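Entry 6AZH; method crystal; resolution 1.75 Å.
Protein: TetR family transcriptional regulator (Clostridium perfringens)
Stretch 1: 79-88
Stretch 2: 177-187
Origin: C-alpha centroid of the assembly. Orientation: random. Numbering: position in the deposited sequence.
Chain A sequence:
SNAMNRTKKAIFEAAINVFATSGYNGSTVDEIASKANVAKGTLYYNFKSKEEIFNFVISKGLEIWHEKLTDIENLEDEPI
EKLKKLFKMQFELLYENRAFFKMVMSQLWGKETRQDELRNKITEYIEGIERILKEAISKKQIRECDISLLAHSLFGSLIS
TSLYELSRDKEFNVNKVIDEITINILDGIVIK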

# COMPACT_ATOMS: atom_id res chain seq x y z
N PRO A 79 -18.36 -9.00 -18.22
CA PRO A 79 -17.21 -8.79 -17.31
C PRO A 79 -16.77 -7.34 -17.20
O PRO A 79 -16.36 -6.90 -16.12
N ILE A 80 -16.81 -6.58 -18.30
CA ILE A 80 -16.39 -5.18 -18.23
C ILE A 80 -17.31 -4.41 -17.30
O ILE A 80 -16.87 -3.47 -16.62
N GLU A 81 -18.59 -4.78 -17.24
CA GLU A 81 -19.49 -4.14 -16.31
C GLU A 81 -19.25 -4.64 -14.88
O GLU A 81 -19.41 -3.87 -13.92
N LYS A 82 -18.83 -5.89 -14.73
CA LYS A 82 -18.44 -6.38 -13.41
C LYS A 82 -17.23 -5.61 -12.88
O LYS A 82 -17.16 -5.33 -11.68
N LEU A 83 -16.28 -5.26 -13.76
CA LEU A 83 -15.11 -4.49 -13.29
C LEU A 83 -15.52 -3.11 -12.83
O LEU A 83 -15.02 -2.61 -11.81
N LYS A 84 -16.43 -2.45 -13.56
CA LYS A 84 -16.92 -1.16 -13.10
C LYS A 84 -17.59 -1.28 -11.73
O LYS A 84 -17.37 -0.43 -10.85
N LYS A 85 -18.36 -2.35 -11.51
CA LYS A 85 -19.00 -2.54 -10.22
C LYS A 85 -17.99 -2.92 -9.14
O LYS A 85 -18.19 -2.60 -7.97
N LEU A 86 -16.90 -3.59 -9.53
CA LEU A 86 -15.83 -3.92 -8.58
C LEU A 86 -15.19 -2.66 -8.01
O LEU A 86 -15.00 -2.54 -6.79
N PHE A 87 -14.86 -1.69 -8.88
CA PHE A 87 -14.20 -0.48 -8.40
C PHE A 87 -15.10 0.28 -7.44
O PHE A 87 -14.65 0.74 -6.39
N LYS A 88 -16.39 0.37 -7.76
CA LYS A 88 -17.33 1.06 -6.90
C LYS A 88 -17.46 0.36 -5.55
O LYS A 88 -17.37 0.99 -4.50
N VAL A 177 -13.68 9.87 -6.48
CA VAL A 177 -12.53 8.98 -6.62
C VAL A 177 -12.89 7.75 -7.43
O VAL A 177 -12.13 7.32 -8.30
N ILE A 178 -14.07 7.17 -7.16
CA ILE A 178 -14.53 6.04 -7.97
C ILE A 178 -14.57 6.41 -9.44
O ILE A 178 -14.06 5.69 -10.29
N ASP A 179 -15.18 7.56 -9.75
CA ASP A 179 -15.31 7.94 -11.15
C ASP A 179 -13.96 8.16 -11.81
O ASP A 179 -13.74 7.72 -12.95
N GLU A 180 -13.04 8.83 -11.10
CA GLU A 180 -11.73 9.14 -11.69
C GLU A 180 -10.91 7.87 -11.88
O GLU A 180 -10.29 7.68 -12.93
N ILE A 181 -10.87 7.01 -10.86
CA ILE A 181 -10.04 5.82 -10.93
C ILE A 181 -10.57 4.86 -11.98
O ILE A 181 -9.79 4.18 -12.68
N THR A 182 -11.89 4.75 -12.11
CA THR A 182 -12.47 3.89 -13.13
C THR A 182 -11.99 4.32 -14.51
O THR A 182 -11.56 3.49 -15.32
N ILE A 183 -12.04 5.62 -14.80
CA ILE A 183 -11.57 6.09 -16.10
C ILE A 183 -10.07 5.89 -16.23
O ILE A 183 -9.59 5.39 -17.26
N ASN A 184 -9.30 6.24 -15.19
CA ASN A 184 -7.85 6.07 -15.28
C ASN A 184 -7.48 4.62 -15.60
O ASN A 184 -6.64 4.36 -16.46
N ILE A 185 -8.13 3.66 -14.93
CA ILE A 185 -7.78 2.26 -15.11
C ILE A 185 -8.26 1.74 -16.47
O ILE A 185 -7.53 1.05 -17.19
N LEU A 186 -9.52 2.04 -16.83
CA LEU A 186 -10.06 1.46 -18.06
C LEU A 186 -9.52 2.17 -19.30
O LEU A 186 -9.10 1.52 -20.27
N ASP A 187 -9.53 3.51 -19.30
CA ASP A 187 -9.16 4.29 -20.49
C ASP A 187 -7.70 4.73 -20.51
O ASP A 187 -7.24 5.21 -21.54

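When two helices pack with no direct hydrogen bond between them, the fit depends on side-chain rotamers, and the pair formed by residues 79-88 and 177-187 of this TetR family regulator is a compact example. The helices run in roughly opposite directions, with 140° between their N-to-C directions, and their axes approach to 9.8 Å. About 407 Å² is buried, both sides summed.

Phe-87 is the centrepiece. Its CA-to-CB bond points toward the second helix, and chi1 in the m well (-56°), with chi2 at -31°, carries the ring between Thr-182, Ile-185 and Leu-186. Ile-185 covers one face of the ring with CD1, while its CG2 lies 3.9 Å from Phe-87 CZ. The ring edge meets Thr-182, where Phe-87 CD2 is 3.6 Å from OG1, and Leu-186, where Phe-87 CE2 is 4.2 Å from CG. A flat ring thus serves successive turns of the opposing helix by offering a face to one residue and its edge to others.

Three residues of the second helix answer with the same conformer. Ile-178, Ile-185 and Leu-186 all point toward the first helix and all adopt m for chi1 and t for chi2, an extended arrangement common for branched aliphatic residues in helices. In Leu-186 this places CD1 3.8 Å from Lys-84 CG and CD2 4.0 Å from Ile-80 CD1. Ile-80 starts sideways, but its t, p conformation brings its end nearer, so that the terminal methyl makes this contact. Ile-178 packs where the backbones come close, its CA 5.8 Å from that of Lys-88; its CD1 lies 3.8 Å from Lys-88 O, and its CG2 4.1 Å from Lys-88 CB.

Lysines at the margin show how a long side chain can be apolar at its base and charged at its tip. Lys-84, with chi1 m and the remaining chi angles t, lays its CG against Leu-186 and places NZ 2.9 Å from OE2 of Glu-81, forming a salt bridge one turn back along its own helix. Glu-81 reaches this position by folding, with chi1 and chi2 both m and chi3 at -51°. Lys-88 begins sideways, but its end leads away from the second helix, and its NZ is hydrogen-bonded elsewhere in the structure.

Thr-182 shows how a hydroxyl can be accommodated beside an aromatic ring. Its m rotamer (chi1 -61°) lets OG1 donate a hydrogen bond of 2.7 Å to Ile-178 O, the carbonyl that also accepts from Thr-182 N at 3.0 Å. The same OG1 accepts a hydrogen bond from water 1, at 2.8 Å from the water O, and that water also donates to Lys-84 O, again at 2.8 Å. One water therefore supplies a polar link between helices that make no direct hydrogen bond to each other, and a single rotamer lets the threonine serve its own backbone, the water and the ring edge together.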

# COMPACT_ATOMS: atom_id res chain seq x y z
CB PRO A 79 -16.12 -9.66 -17.95
CG PRO A 79 -16.85 -10.69 -18.73
CD PRO A 79 -18.14 -10.08 -19.18
CB ILE A 80 -16.35 -4.56 -19.65
CG1 ILE A 80 -15.84 -3.12 -19.59
CG2 ILE A 80 -17.73 -4.58 -20.30
CD1 ILE A 80 -14.45 -2.98 -18.99
CB GLU A 81 -20.94 -4.39 -16.73
CG GLU A 81 -21.29 -3.73 -18.08
CD GLU A 81 -21.02 -2.23 -18.04
OE1 GLU A 81 -21.51 -1.57 -17.10
OE2 GLU A 81 -20.31 -1.72 -18.95
CB LYS A 82 -18.13 -7.87 -13.44
CG LYS A 82 -19.36 -8.79 -13.58
CD LYS A 82 -18.93 -10.21 -13.91
CE LYS A 82 -20.07 -11.20 -13.68
NZ LYS A 82 -19.64 -12.59 -14.01
CB LEU A 83 -14.03 -4.39 -14.38
CG LEU A 83 -13.32 -5.71 -14.71
CD1 LEU A 83 -12.46 -5.55 -15.98
CD2 LEU A 83 -12.47 -6.21 -13.52
CB LYS A 84 -17.87 -0.57 -14.13
CG LYS A 84 -17.15 -0.14 -15.42
CD LYS A 84 -18.17 0.04 -16.55
CE LYS A 84 -17.54 0.41 -17.87
NZ LYS A 84 -18.66 0.71 -18.82
CB LYS A 85 -20.11 -3.60 -10.32
CG LYS A 85 -21.37 -3.08 -11.05
CD LYS A 85 -22.41 -4.16 -11.37
CE LYS A 85 -23.73 -3.51 -11.81
NZ LYS A 85 -24.76 -4.51 -12.20
CB LEU A 86 -14.79 -4.80 -9.27
CG LEU A 86 -13.46 -4.96 -8.51
CD1 LEU A 86 -13.69 -5.84 -7.32
CD2 LEU A 86 -12.39 -5.57 -9.42
CB PHE A 87 -13.82 0.42 -9.58
CG PHE A 87 -12.96 -0.24 -10.60
CD1 PHE A 87 -12.06 -1.23 -10.23
CD2 PHE A 87 -13.06 0.11 -11.94
CE1 PHE A 87 -11.28 -1.86 -11.18
CE2 PHE A 87 -12.26 -0.51 -12.89
CZ PHE A 87 -11.37 -1.49 -12.51
CB LYS A 88 -18.70 1.15 -7.58
CG LYS A 88 -19.79 1.69 -6.70
CD LYS A 88 -21.13 1.64 -7.45
CE LYS A 88 -22.10 2.67 -6.92
NZ LYS A 88 -22.37 2.50 -5.47
CB VAL A 177 -11.97 8.60 -5.24
CG1 VAL A 177 -10.96 7.50 -5.39
CG2 VAL A 177 -11.33 9.82 -4.59
CB ILE A 178 -15.91 5.55 -7.48
CG1 ILE A 178 -15.79 4.87 -6.13
CG2 ILE A 178 -16.52 4.56 -8.46
CD1 ILE A 178 -17.14 4.68 -5.43
CB ASP A 179 -16.18 9.20 -11.28
CG ASP A 179 -17.65 8.92 -11.01
OD1 ASP A 179 -18.04 7.73 -10.96
OD2 ASP A 179 -18.41 9.90 -10.83
CB GLU A 180 -10.95 10.13 -10.82
CG GLU A 180 -11.48 11.56 -10.81
CD GLU A 180 -10.54 12.56 -11.48
OE1 GLU A 180 -9.51 12.15 -12.05
OE2 GLU A 180 -10.85 13.78 -11.42
CB ILE A 181 -9.94 5.14 -9.55
CG1 ILE A 181 -9.21 6.06 -8.56
CG2 ILE A 181 -9.23 3.80 -9.67
CD1 ILE A 181 -7.73 5.97 -8.60
CB THR A 182 -14.01 3.92 -13.05
OG1 THR A 182 -14.44 3.43 -11.77
CG2 THR A 182 -14.62 3.05 -14.15
CB ILE A 183 -11.99 7.55 -16.32
CG1 ILE A 183 -13.51 7.65 -16.48
CG2 ILE A 183 -11.32 8.10 -17.57
CD1 ILE A 183 -14.05 9.07 -16.33
CB ASN A 184 -7.18 6.50 -13.98
CG ASN A 184 -7.27 8.00 -13.74
OD1 ASN A 184 -7.69 8.76 -14.62
ND2 ASN A 184 -6.88 8.42 -12.54
CB ILE A 185 -8.36 1.41 -13.97
CG1 ILE A 185 -7.65 1.68 -12.66
CG2 ILE A 185 -8.25 -0.07 -14.32
CD1 ILE A 185 -8.15 0.83 -11.50
CB LEU A 186 -11.60 1.49 -18.02
CG LEU A 186 -12.23 0.62 -16.93
CD1 LEU A 186 -13.77 0.66 -17.00
CD2 LEU A 186 -11.75 -0.79 -17.05
CB ASP A 187 -10.05 5.54 -20.59
CG ASP A 187 -11.52 5.20 -20.77
OD1 ASP A 187 -11.83 4.39 -21.66
OD2 ASP A 187 -12.36 5.72 -20.00
O HOH W 1 -16.96 2.25 -11.40